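Local coordinates for MMS19 nucleotide excision repair protein homolog (Mus musculus, PDB 6TBL) that probably acts as a key component of the cytosolic iron-sulfur protein assembly complex, helping to insert iron-sulfur clusters into apoproteins of DNA metabolism and genome integrity, at residues Leu36-Pro40 with Ala75-Pro80; Val47-Val51 with Val83-Tyr87; Arg66-Gln71 with Leu105-Ala110; Val91-Ala96 with Ala113-Phe118. All blocks are in the same frame, centred on the assembly; numbering follows the deposited sequence.

How the interactions relate
This C-terminal piece of the protein is all helix and loop. From the N terminus, interaction 1 closes the first loop, from the end of helix 22-38 to the end of helix 63-76, joining HEAT 2 to HEAT 3. Interaction 2 opens inside that loop and closes beyond it, so the two cross. It ties helix 47-57 to helix 81-94. Interaction 3 packs helix 63-76 on helix 104-118 and crosses the other three. Interaction 4 closes the hairpin within HEAT 4 and follows interactions 1 and 2 in series. None nests in another. Trp117 of interaction 4 touches Thr77 of interaction 1, and Leu70 of interaction 3 meets Leu95 of interaction 4.

Interaction 1. Residues Leu36-Pro40 with Ala75-Pro80; sequences LLEAP and ALTRLP. With K (potassium ion), chain G.
Leu37 lays its CD2 methyl over one face of the Arg78 guanidinium, 3.5 Å above the plane and off toward the rim. Leu37 CD2 is 3.7 Å from Arg78 NE. The Arg78 chain starts with CG anti to the backbone N (chi1 -168°), bends at chi2 and chi3, and crosses Leu37 at a slant. Arg78 CD sits against Leu37 O. The same Leu37 CD2 also rests on Ala75 CB, at 3.7 Å. Leu36 packs next to it: Leu36 CB faces Ala75 CB at 4.0 Å, while Leu36 CD2 meets Leu76 CD2 at 3.7 Å. No hydrogen bond links the two segments. Helices 22-38 and 63-76 both end here, one in HEAT 2 and the other in HEAT 3, so the contact joins consecutive repeats of an alpha-solenoid. Past the ends of these two helices, Leu79 CD2 touches CB of Pro40, the first residue of helix 40-43, at 3.7 Å and also reaches Pro40 O. Leu36 and Leu79 both continue onto Met43 of helix 40-43. A type I beta turn from Leu76 to Leu79 follows at the end of helix 63-76. Two backbone carbonyls near it bind a potassium ion: Thr77 O at 2.8 Å and Leu79 O at 3.0 Å. Thr81 OG1 is a further ligand.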
loop_
_atom_site.group_PDB
_atom_site.type_symbol
_atom_site.label_atom_id
_atom_site.label_comp_id
_atom_site.label_asym_id
_atom_site.label_seq_id
_atom_site.Cartn_x
_atom_site.Cartn_y
_atom_site.Cartn_z
ATOM N N LEU A 36 23.606 7.433 27.516
ATOM C CA LEU A 36 23.422 6.915 26.165
ATOM C C LEU A 36 24.282 7.664 25.159
ATOM O O LEU A 36 24.741 7.076 24.175
ATOM C CB LEU A 36 21.952 7.000 25.761
ATOM C CG LEU A 36 20.970 6.171 26.590
ATOM C CD1 LEU A 36 19.530 6.476 26.204
ATOM C CD2 LEU A 36 21.267 4.686 26.436
ATOM N N LEU A 37 24.520 8.953 25.391
ATOM C CA LEU A 37 25.263 9.752 24.426
ATOM C C LEU A 37 26.772 9.631 24.608
ATOM O O LEU A 37 27.511 9.649 23.616
ATOM C CB LEU A 37 24.842 11.217 24.530
ATOM C CG LEU A 37 23.362 11.509 24.274
ATOM C CD1 LEU A 37 23.070 12.985 24.487
ATOM C CD2 LEU A 37 22.969 11.078 22.872
ATOM N N GLU A 38 27.247 9.504 25.850
ATOM C CA GLU A 38 28.676 9.534 26.131
ATOM C C GLU A 38 29.281 8.171 26.429
ATOM O O GLU A 38 30.496 8.013 26.276
ATOM C CB GLU A 38 28.965 10.469 27.313
ATOM C CG GLU A 38 28.339 11.846 27.175
ATOM C CD GLU A 38 28.843 12.606 25.963
ATOM O OE1 GLU A 38 29.959 12.310 25.486
ATOM O OE2 GLU A 38 28.117 13.501 25.485
ATOM N N ALA A 39 28.484 7.194 26.851
ATOM C CA ALA A 39 28.975 5.845 27.139
ATOM C C ALA A 39 28.157 4.813 26.373
ATOM O O ALA A 39 27.527 3.933 26.966
ATOM C CB ALA A 39 28.940 5.568 28.641
ATOM N N PRO A 40 28.164 4.875 25.037
ATOM C CA PRO A 40 27.267 3.994 24.277
ATOM C C PRO A 40 27.679 2.534 24.305
ATOM O O PRO A 40 26.808 1.659 24.236
ATOM C CB PRO A 40 27.331 4.576 22.859
ATOM C CG PRO A 40 28.693 5.158 22.771
ATOM C CD PRO A 40 29.019 5.684 24.148
ATOM N N ALA A 75 18.169 9.375 21.932
ATOM C CA ALA A 75 19.548 9.175 22.353
ATOM C C ALA A 75 20.002 7.732 22.185
ATOM O O ALA A 75 21.209 7.485 22.092
ATOM C CB ALA A 75 19.725 9.614 23.808
ATOM N N LEU A 76 19.066 6.779 22.149
ATOM C CA LEU A 76 19.434 5.385 21.928
ATOM C C LEU A 76 20.124 5.186 20.585
ATOM O O LEU A 76 20.955 4.283 20.444
ATOM C CB LEU A 76 18.195 4.492 22.012
ATOM C CG LEU A 76 17.832 3.909 23.375
ATOM C CD1 LEU A 76 16.595 3.038 23.253
ATOM C CD2 LEU A 76 18.994 3.105 23.923
ATOM N N THR A 77 19.801 6.016 19.591
ATOM C CA THR A 77 20.382 5.856 18.264
ATOM C C THR A 77 21.882 6.128 18.230
ATOM O O THR A 77 22.502 5.910 17.182
ATOM C CB THR A 77 19.664 6.765 17.264
ATOM O OG1 THR A 77 19.878 8.135 17.622
ATOM C CG2 THR A 77 18.168 6.480 17.270
ATOM N N ARG A 78 22.478 6.588 19.334
ATOM C CA ARG A 78 23.925 6.757 19.397
ATOM C C ARG A 78 24.651 5.445 19.669
ATOM O O ARG A 78 25.861 5.360 19.434
ATOM C CB ARG A 78 24.292 7.789 20.467
ATOM C CG ARG A 78 25.744 8.243 20.421
ATOM C CD ARG A 78 25.880 9.701 20.811
ATOM N NE ARG A 78 25.120 10.572 19.918
ATOM C CZ ARG A 78 25.150 11.899 19.969
ATOM N NH1 ARG A 78 25.906 12.509 20.871
ATOM N NH2 ARG A 78 24.427 12.616 19.120
ATOM N N LEU A 79 23.940 4.424 20.148
ATOM C CA LEU A 79 24.540 3.116 20.344
ATOM C C LEU A 79 24.968 2.535 18.996
ATOM O O LEU A 79 24.528 3.002 17.941
ATOM C CB LEU A 79 23.555 2.178 21.043
ATOM C CG LEU A 79 22.909 2.673 22.340
ATOM C CD1 LEU A 79 22.140 1.556 23.018
ATOM C CD2 LEU A 79 23.935 3.266 23.286
ATOM N N PRO A 80 25.847 1.532 19.006
ATOM C CA PRO A 80 26.252 0.895 17.746
ATOM C C PRO A 80 25.053 0.407 16.946
ATOM O O PRO A 80 24.151 -0.247 17.474
ATOM C CB PRO A 80 27.135 -0.266 18.212
ATOM C CG PRO A 80 27.719 0.213 19.491
ATOM C CD PRO A 80 26.651 1.050 20.146
HETATM K K K G . 24.271 4.626 15.384
#

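Interaction 2. Residues Val47-Val51 with Val83-Tyr87; sequences VDTLV and VLLPY
A hydrogen bond and an aliphatic-aromatic contact join Asp48 and Val47 to Tyr87, between helix 47-57 of HEAT 3 and helix 81-94, which runs into HEAT 4. The short axes pass 11.0 Å apart at 45°, a wide spacing that the tyrosine ring bridges. Val47 CG1 lies over one face of that ring in a CH-pi contact, 4.0 Å from its centroid and 29° off the normal. This methyl stands anti to the backbone N and is aimed across at the ring. The other branch, Val47 CG2, meets Val83 CG2 at 4.2 Å. At the far end of the ring, Tyr87 OH donates to Asp48 OD1 over 2.8 Å. Asp48 OD1 accepts the bond with its anti lone pair, and it also lies at the ring edge, in plane. The carboxylate plane is turned 60° from the ring plane. Face and hydroxyl are thus held by neighbouring residues of one helix, which should limit rotation of the ring. Val51 CG1 adds an oblique touch at Tyr87 CD1, 4.3 Å away. Such side-chain packing between helices of successive repeats is typical of a HEAT-repeat alpha-solenoid.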
loop_
_atom_site.group_PDB
_atom_site.type_symbol
_atom_site.label_atom_id
_atom_site.label_comp_id
_atom_site.label_asym_id
_atom_site.label_seq_id
_atom_site.Cartn_x
_atom_site.Cartn_y
_atom_site.Cartn_z
ATOM N N VAL A 47 20.202 -2.898 26.013
ATOM C CA VAL A 47 19.324 -2.324 24.995
ATOM C C VAL A 47 17.901 -2.838 25.156
ATOM O O VAL A 47 16.934 -2.070 25.059
ATOM C CB VAL A 47 19.870 -2.616 23.584
ATOM C CG1 VAL A 47 18.820 -2.296 22.538
ATOM C CG2 VAL A 47 21.112 -1.801 23.329
ATOM N N ASP A 48 17.745 -4.136 25.424
ATOM C CA ASP A 48 16.408 -4.717 25.465
ATOM C C ASP A 48 15.561 -4.084 26.559
ATOM O O ASP A 48 14.395 -3.738 26.330
ATOM C CB ASP A 48 16.491 -6.228 25.660
ATOM C CG ASP A 48 15.176 -6.918 25.368
ATOM O OD1 ASP A 48 14.907 -7.214 24.182
ATOM O OD2 ASP A 48 14.403 -7.152 26.321
ATOM N N THR A 49 16.130 -3.911 27.754
ATOM C CA THR A 49 15.376 -3.277 28.828
ATOM C C THR A 49 15.289 -1.765 28.649
ATOM O O THR A 49 14.325 -1.146 29.116
ATOM C CB THR A 49 15.992 -3.631 30.186
ATOM O OG1 THR A 49 15.210 -3.052 31.238
ATOM C CG2 THR A 49 17.422 -3.130 30.284
ATOM N N LEU A 50 16.265 -1.153 27.973
ATOM C CA LEU A 50 16.171 0.273 27.676
ATOM C C LEU A 50 15.046 0.547 26.685
ATOM O O LEU A 50 14.203 1.423 26.914
ATOM C CB LEU A 50 17.506 0.796 27.141
ATOM C CG LEU A 50 18.649 0.941 28.151
ATOM C CD1 LEU A 50 19.974 1.212 27.446
ATOM C CD2 LEU A 50 18.354 2.026 29.179
ATOM N N VAL A 51 15.014 -0.203 25.583
ATOM C CA VAL A 51 13.963 -0.027 24.583
ATOM C C VAL A 51 12.595 -0.283 25.199
ATOM O O VAL A 51 11.650 0.491 25.003
ATOM C CB VAL A 51 14.216 -0.943 23.371
ATOM C CG1 VAL A 51 13.017 -0.936 22.442
ATOM C CG2 VAL A 51 15.463 -0.507 22.629
ATOM N N VAL A 83 23.605 -3.320 16.843
ATOM C CA VAL A 83 22.809 -3.871 17.936
ATOM C C VAL A 83 21.422 -3.256 18.017
ATOM O O VAL A 83 20.568 -3.779 18.754
ATOM C CB VAL A 83 23.528 -3.711 19.293
ATOM C CG1 VAL A 83 24.987 -4.105 19.159
ATOM C CG2 VAL A 83 23.387 -2.289 19.820
ATOM N N LEU A 84 21.167 -2.169 17.289
ATOM C CA LEU A 84 19.854 -1.543 17.288
ATOM C C LEU A 84 18.946 -2.090 16.198
ATOM O O LEU A 84 17.723 -2.075 16.365
ATOM C CB LEU A 84 19.980 -0.029 17.112
ATOM C CG LEU A 84 20.878 0.710 18.099
ATOM C CD1 LEU A 84 20.762 2.195 17.874
ATOM C CD2 LEU A 84 20.530 0.350 19.529
ATOM N N LEU A 85 19.520 -2.585 15.099
ATOM C CA LEU A 85 18.712 -3.006 13.956
ATOM C C LEU A 85 17.673 -4.075 14.282
ATOM O O LEU A 85 16.556 -3.984 13.745
ATOM C CB LEU A 85 19.638 -3.460 12.818
ATOM C CG LEU A 85 20.513 -2.347 12.232
ATOM C CD1 LEU A 85 21.456 -2.897 11.172
ATOM C CD2 LEU A 85 19.655 -1.221 11.665
ATOM N N PRO A 86 17.940 -5.084 15.122
ATOM C CA PRO A 86 16.871 -6.032 15.479
ATOM C C PRO A 86 15.708 -5.399 16.227
ATOM O O PRO A 86 14.671 -6.054 16.385
ATOM C CB PRO A 86 17.590 -7.073 16.352
ATOM C CG PRO A 86 18.841 -6.407 16.798
ATOM C CD PRO A 86 19.237 -5.517 15.668
ATOM N N TYR A 87 15.844 -4.156 16.690
ATOM C CA TYR A 87 14.748 -3.435 17.318
ATOM C C TYR A 87 14.138 -2.372 16.417
ATOM O O TYR A 87 13.085 -1.826 16.762
ATOM C CB TYR A 87 15.223 -2.778 18.624
ATOM C CG TYR A 87 15.719 -3.764 19.655
ATOM C CD1 TYR A 87 14.853 -4.303 20.598
ATOM C CD2 TYR A 87 17.050 -4.161 19.683
ATOM C CE1 TYR A 87 15.298 -5.208 21.543
ATOM C CE2 TYR A 87 17.505 -5.067 20.626
ATOM C CZ TYR A 87 16.623 -5.587 21.552
ATOM O OH TYR A 87 17.067 -6.490 22.491
#

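Interaction 3. Residues Arg66-Gln71 with Leu105-Ala110; sequences RIAALQ and LVRKEA
Helices 63-76 and 104-118 run side by side in the same direction here. Their short axes are 8.9 Å apart and only 9° from parallel, with Ile67 set against Val106 and Leu70 against Glu109. Leu70 CD1 is pushed between turns of the other helix, 3.6 Å from Val106 CG2 and 3.8 Å from Ala110 CB. Ile67 divides its branches: CD1 reaches Leu105 CB at 4.0 Å, while Ile67 CG2 lies against Glu109 CG at 3.9 Å. Val106 has CG1 between its backbone N and carbonyl carbon (chi1 49°), which brings this methyl to the edge of the Arg66 guanidinium, in its plane. Two Arg66 nitrogens have partners outside the segments: NE bonds to Ser60 O, and NH1 forms a salt bridge with Asp101. On the other flank, Gln71 CG packs on Glu109 OE1 at 3.4 Å. Here amide and carboxylate planes stand 64° apart and no hydrogen bond forms. The two helices belong to HEAT 3 and HEAT 4, so this is lateral packing of successive repeats. With no hydrogen bond between the segments, the contact rests on apolar packing, bordered by the polar groups of Arg66, Gln71 and Glu109.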
loop_
_atom_site.group_PDB
_atom_site.type_symbol
_atom_site.label_atom_id
_atom_site.label_comp_id
_atom_site.label_asym_id
_atom_site.label_seq_id
_atom_site.Cartn_x
_atom_site.Cartn_y
_atom_site.Cartn_z
ATOM N N ARG A 66 6.658 11.599 29.196
ATOM C CA ARG A 66 6.608 11.193 27.794
ATOM C C ARG A 66 7.684 11.900 26.978
ATOM O O ARG A 66 8.317 11.289 26.109
ATOM C CB ARG A 66 5.222 11.472 27.211
ATOM C CG ARG A 66 4.139 10.530 27.707
ATOM C CD ARG A 66 2.815 10.754 26.984
ATOM N NE ARG A 66 1.926 11.660 27.709
ATOM C CZ ARG A 66 1.598 12.880 27.298
ATOM N NH1 ARG A 66 2.082 13.351 26.158
ATOM N NH2 ARG A 66 0.781 13.628 28.026
ATOM N N ILE A 67 7.915 13.182 27.259
ATOM C CA ILE A 67 8.946 13.930 26.546
ATOM C C ILE A 67 10.326 13.359 26.848
ATOM O O ILE A 67 11.114 13.076 25.936
ATOM C CB ILE A 67 8.863 15.425 26.901
ATOM C CG1 ILE A 67 7.595 16.037 26.302
ATOM C CG2 ILE A 67 10.114 16.159 26.431
ATOM C CD1 ILE A 67 7.391 17.483 26.667
ATOM N N ALA A 68 10.639 13.178 28.132
ATOM C CA ALA A 68 11.946 12.648 28.507
ATOM C C ALA A 68 12.153 11.241 27.958
ATOM O O ALA A 68 13.256 10.894 27.517
ATOM C CB ALA A 68 12.102 12.661 30.027
ATOM N N ALA A 69 11.100 10.419 27.970
ATOM C CA ALA A 69 11.216 9.059 27.454
ATOM C C ALA A 69 11.556 9.058 25.969
ATOM O O ALA A 69 12.409 8.282 25.521
ATOM C CB ALA A 69 9.923 8.287 27.710
ATOM N N LEU A 70 10.903 9.927 25.192
ATOM C CA LEU A 70 11.183 9.991 23.761
ATOM C C LEU A 70 12.564 10.571 23.479
ATOM O O LEU A 70 13.206 10.181 22.498
ATOM C CB LEU A 70 10.107 10.814 23.054
ATOM C CG LEU A 70 8.699 10.219 23.085
ATOM C CD1 LEU A 70 7.703 11.177 22.455
ATOM C CD2 LEU A 70 8.669 8.872 22.381
ATOM N N GLN A 71 13.032 11.501 24.314
ATOM C CA GLN A 71 14.386 12.016 24.144
ATOM C C GLN A 71 15.429 10.932 24.377
ATOM O O GLN A 71 16.497 10.957 23.755
ATOM C CB GLN A 71 14.624 13.197 25.083
ATOM C CG GLN A 71 13.767 14.412 24.778
ATOM C CD GLN A 71 14.014 15.559 25.738
ATOM O OE1 GLN A 71 14.829 15.456 26.654
ATOM N NE2 GLN A 71 13.308 16.662 25.531
ATOM N N LEU A 105 4.213 19.367 22.064
ATOM C CA LEU A 105 5.577 19.249 22.567
ATOM C C LEU A 105 6.051 17.803 22.590
ATOM O O LEU A 105 7.231 17.529 22.343
ATOM C CB LEU A 105 5.675 19.868 23.957
ATOM C CG LEU A 105 5.503 21.385 23.962
ATOM C CD1 LEU A 105 5.514 21.918 25.382
ATOM C CD2 LEU A 105 6.592 22.043 23.132
ATOM N N VAL A 106 5.156 16.862 22.884
ATOM C CA VAL A 106 5.575 15.465 22.886
ATOM C C VAL A 106 5.600 14.902 21.468
ATOM O O VAL A 106 6.470 14.087 21.134
ATOM C CB VAL A 106 4.673 14.647 23.827
ATOM C CG1 VAL A 106 3.230 14.944 23.542
ATOM C CG2 VAL A 106 4.950 13.161 23.693
ATOM N N ARG A 107 4.678 15.335 20.606
ATOM C CA ARG A 107 4.718 14.901 19.213
ATOM C C ARG A 107 6.023 15.310 18.546
ATOM O O ARG A 107 6.602 14.537 17.773
ATOM C CB ARG A 107 3.529 15.476 18.447
ATOM C CG ARG A 107 2.223 14.735 18.663
ATOM C CD ARG A 107 1.145 15.312 17.768
ATOM N NE ARG A 107 0.395 16.367 18.434
ATOM C CZ ARG A 107 -0.146 17.401 17.803
ATOM N NH1 ARG A 107 -0.004 17.524 16.495
ATOM N NH2 ARG A 107 -0.821 18.315 18.480
ATOM N N LYS A 108 6.496 16.528 18.826
ATOM C CA LYS A 108 7.765 16.985 18.269
ATOM C C LYS A 108 8.900 16.029 18.618
ATOM O O LYS A 108 9.722 15.687 17.759
ATOM C CB LYS A 108 8.075 18.397 18.769
ATOM C CG LYS A 108 9.485 18.871 18.470
ATOM C CD LYS A 108 9.778 20.211 19.130
ATOM C CE LYS A 108 11.257 20.552 19.037
ATOM N NZ LYS A 108 11.571 21.861 19.666
ATOM N N GLU A 109 8.954 15.577 19.874
ATOM C CA GLU A 109 9.983 14.622 20.275
ATOM C C GLU A 109 9.779 13.265 19.616
ATOM O O GLU A 109 10.759 12.585 19.288
ATOM C CB GLU A 109 10.000 14.478 21.797
ATOM C CG GLU A 109 10.102 15.799 22.542
ATOM C CD GLU A 109 11.416 16.515 22.291
ATOM O OE1 GLU A 109 12.416 15.835 21.975
ATOM O OE2 GLU A 109 11.447 17.760 22.409
ATOM N N ALA A 110 8.525 12.855 19.415
ATOM C CA ALA A 110 8.260 11.594 18.730
ATOM C C ALA A 110 8.725 11.645 17.279
ATOM O O ALA A 110 9.305 10.679 16.772
ATOM C CB ALA A 110 6.772 11.256 18.809
#

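Interaction 4. Residues Val91-Ala96 with Ala113-Phe118; sequences VIRALA and ARGEWF
Two hydrogen bonds form from the Arg114 guanidinium to one backbone oxygen, Ile92 O, gripped side-on. Arg114 NE donates to Ile92 O at 2.8 Å and 158°, in the carbonyl plane and on a lone pair. Arg114 NH2 reaches the same Ile92 O at 3.1 Å from above that plane, at a more bent 137°. An extended chain from CG to NE, with CG anti to the backbone N (chi1 -168°), carries the group past Leu95 to the last turn of helix 81-94. Ala96 CB lies over one guanidinium face and Phe118 CE2 over the other. Arg114 NH1 bonds to the backbone of another protein chain.

Among the aromatic contacts, Val91 CG1 sits over the five-membered ring of Trp117, 3.5 Å from its centroid. Ile92 CD1 does the same over the Phe118 ring, 3.7 Å from the centroid. Trp117 NE1 is bonded to Met73 O of helix 63-76, which should help to hold the indole's orientation.

In the aliphatic part, Leu95 CD1 lies 4.1 Å from Ala113 CB, and Leu95 CB packs along Arg114 CD at 3.8 Å. Both segments belong to HEAT 4, whose two helices pack as a hairpin. Arg114 thus satisfies a carbonyl near the helix end and helps hold the helices together, while Val91 on Trp117 packs the buried side and Ile92 on Phe118 lies nearer the neighbouring chain.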
loop_
_atom_site.group_PDB
_atom_site.type_symbol
_atom_site.label_atom_id
_atom_site.label_comp_id
_atom_site.label_asym_id
_atom_site.label_seq_id
_atom_site.Cartn_x
_atom_site.Cartn_y
_atom_site.Cartn_z
ATOM N N VAL A 91 10.383 -0.515 16.978
ATOM C CA VAL A 91 10.461 0.847 17.497
ATOM C C VAL A 91 9.706 1.805 16.585
ATOM O O VAL A 91 8.954 2.669 17.053
ATOM C CB VAL A 91 11.930 1.270 17.679
ATOM C CG1 VAL A 91 12.028 2.765 17.881
ATOM C CG2 VAL A 91 12.550 0.537 18.859
ATOM N N ILE A 92 9.881 1.660 15.269
ATOM C CA ILE A 92 9.183 2.527 14.325
ATOM C C ILE A 92 7.677 2.320 14.425
ATOM O O ILE A 92 6.895 3.276 14.343
ATOM C CB ILE A 92 9.712 2.287 12.898
ATOM C CG1 ILE A 92 11.160 2.766 12.789
ATOM C CG2 ILE A 92 8.838 2.988 11.868
ATOM C CD1 ILE A 92 11.710 2.751 11.383
ATOM N N ARG A 93 7.245 1.073 14.625
ATOM C CA ARG A 93 5.829 0.816 14.861
ATOM C C ARG A 93 5.379 1.410 16.191
ATOM O O ARG A 93 4.317 2.038 16.270
ATOM C CB ARG A 93 5.557 -0.689 14.815
ATOM C CG ARG A 93 6.058 -1.365 13.547
ATOM C CD ARG A 93 6.040 -2.880 13.667
ATOM N NE ARG A 93 4.684 -3.405 13.764
ATOM C CZ ARG A 93 4.377 -4.695 13.677
ATOM N NH1 ARG A 93 3.113 -5.084 13.775
ATOM N NH2 ARG A 93 5.331 -5.596 13.487
ATOM N N ALA A 94 6.184 1.240 17.244
ATOM C CA ALA A 94 5.803 1.752 18.558
ATOM C C ALA A 94 5.784 3.276 18.584
ATOM O O ALA A 94 4.879 3.877 19.171
ATOM C CB ALA A 94 6.750 1.212 19.629
ATOM N N LEU A 95 6.772 3.919 17.958
ATOM C CA LEU A 95 6.833 5.376 17.969
ATOM C C LEU A 95 5.755 6.021 17.107
ATOM O O LEU A 95 5.624 7.249 17.131
ATOM C CB LEU A 95 8.217 5.854 17.521
ATOM C CG LEU A 95 9.353 5.557 18.507
ATOM C CD1 LEU A 95 10.671 6.133 18.022
ATOM C CD2 LEU A 95 9.010 6.091 19.885
ATOM N N ALA A 96 4.982 5.235 16.355
ATOM C CA ALA A 96 3.876 5.812 15.600
ATOM C C ALA A 96 2.776 6.321 16.521
ATOM O O ALA A 96 2.079 7.284 16.180
ATOM C CB ALA A 96 3.317 4.783 14.618
ATOM N N ALA A 113 12.575 11.435 17.446
ATOM C CA ALA A 113 13.085 10.112 17.792
ATOM C C ALA A 113 12.847 9.117 16.664
ATOM O O ALA A 113 13.757 8.373 16.276
ATOM C CB ALA A 113 12.439 9.621 19.089
ATOM N N ARG A 114 11.628 9.093 16.120
ATOM C CA ARG A 114 11.306 8.140 15.064
ATOM C C ARG A 114 12.117 8.415 13.804
ATOM O O ARG A 114 12.520 7.478 13.103
ATOM C CB ARG A 114 9.807 8.183 14.768
ATOM C CG ARG A 114 9.277 7.049 13.900
ATOM C CD ARG A 114 7.758 7.073 13.925
ATOM N NE ARG A 114 7.144 5.878 13.353
ATOM C CZ ARG A 114 6.483 5.856 12.201
ATOM N NH1 ARG A 114 6.350 6.967 11.489
ATOM N NH2 ARG A 114 5.953 4.724 11.763
ATOM N N GLY A 115 12.372 9.692 13.504
ATOM C CA GLY A 115 13.136 10.028 12.314
ATOM C C GLY A 115 14.552 9.492 12.345
ATOM O O GLY A 115 15.101 9.114 11.306
ATOM N N GLU A 116 15.162 9.442 13.530
ATOM C CA GLU A 116 16.508 8.896 13.648
ATOM C C GLU A 116 16.514 7.376 13.593
ATOM O O GLU A 116 17.530 6.781 13.215
ATOM C CB GLU A 116 17.164 9.383 14.939
ATOM C CG GLU A 116 17.527 10.852 14.903
ATOM C CD GLU A 116 18.540 11.172 13.821
ATOM O OE1 GLU A 116 19.496 10.387 13.653
ATOM O OE2 GLU A 116 18.372 12.200 13.130
ATOM N N TRP A 117 15.407 6.732 13.968
ATOM C CA TRP A 117 15.321 5.283 13.848
ATOM C C TRP A 117 15.072 4.832 12.417
ATOM O O TRP A 117 15.324 3.665 12.098
ATOM C CB TRP A 117 14.230 4.739 14.773
ATOM C CG TRP A 117 14.682 4.619 16.196
ATOM C CD1 TRP A 117 14.733 5.615 17.127
ATOM C CD2 TRP A 117 15.161 3.435 16.850
ATOM N NE1 TRP A 117 15.205 5.125 18.321
ATOM C CE2 TRP A 117 15.473 3.790 18.178
ATOM C CE3 TRP A 117 15.344 2.110 16.444
ATOM C CZ2 TRP A 117 15.963 2.868 19.100
ATOM C CZ3 TRP A 117 15.832 1.196 17.362
ATOM C CH2 TRP A 117 16.137 1.580 18.674
ATOM N N PHE A 118 14.592 5.726 11.549
ATOM C CA PHE A 118 14.487 5.397 10.132
ATOM C C PHE A 118 15.854 5.352 9.463
ATOM O O PHE A 118 16.028 4.650 8.460
ATOM C CB PHE A 118 13.592 6.409 9.414
ATOM C CG PHE A 118 12.128 6.074 9.462
ATOM C CD1 PHE A 118 11.594 5.129 8.606
ATOM C CD2 PHE A 118 11.284 6.715 10.352
ATOM C CE1 PHE A 118 10.251 4.823 8.644
ATOM C CE2 PHE A 118 9.937 6.412 10.395
ATOM C CZ PHE A 118 9.421 5.469 9.538
#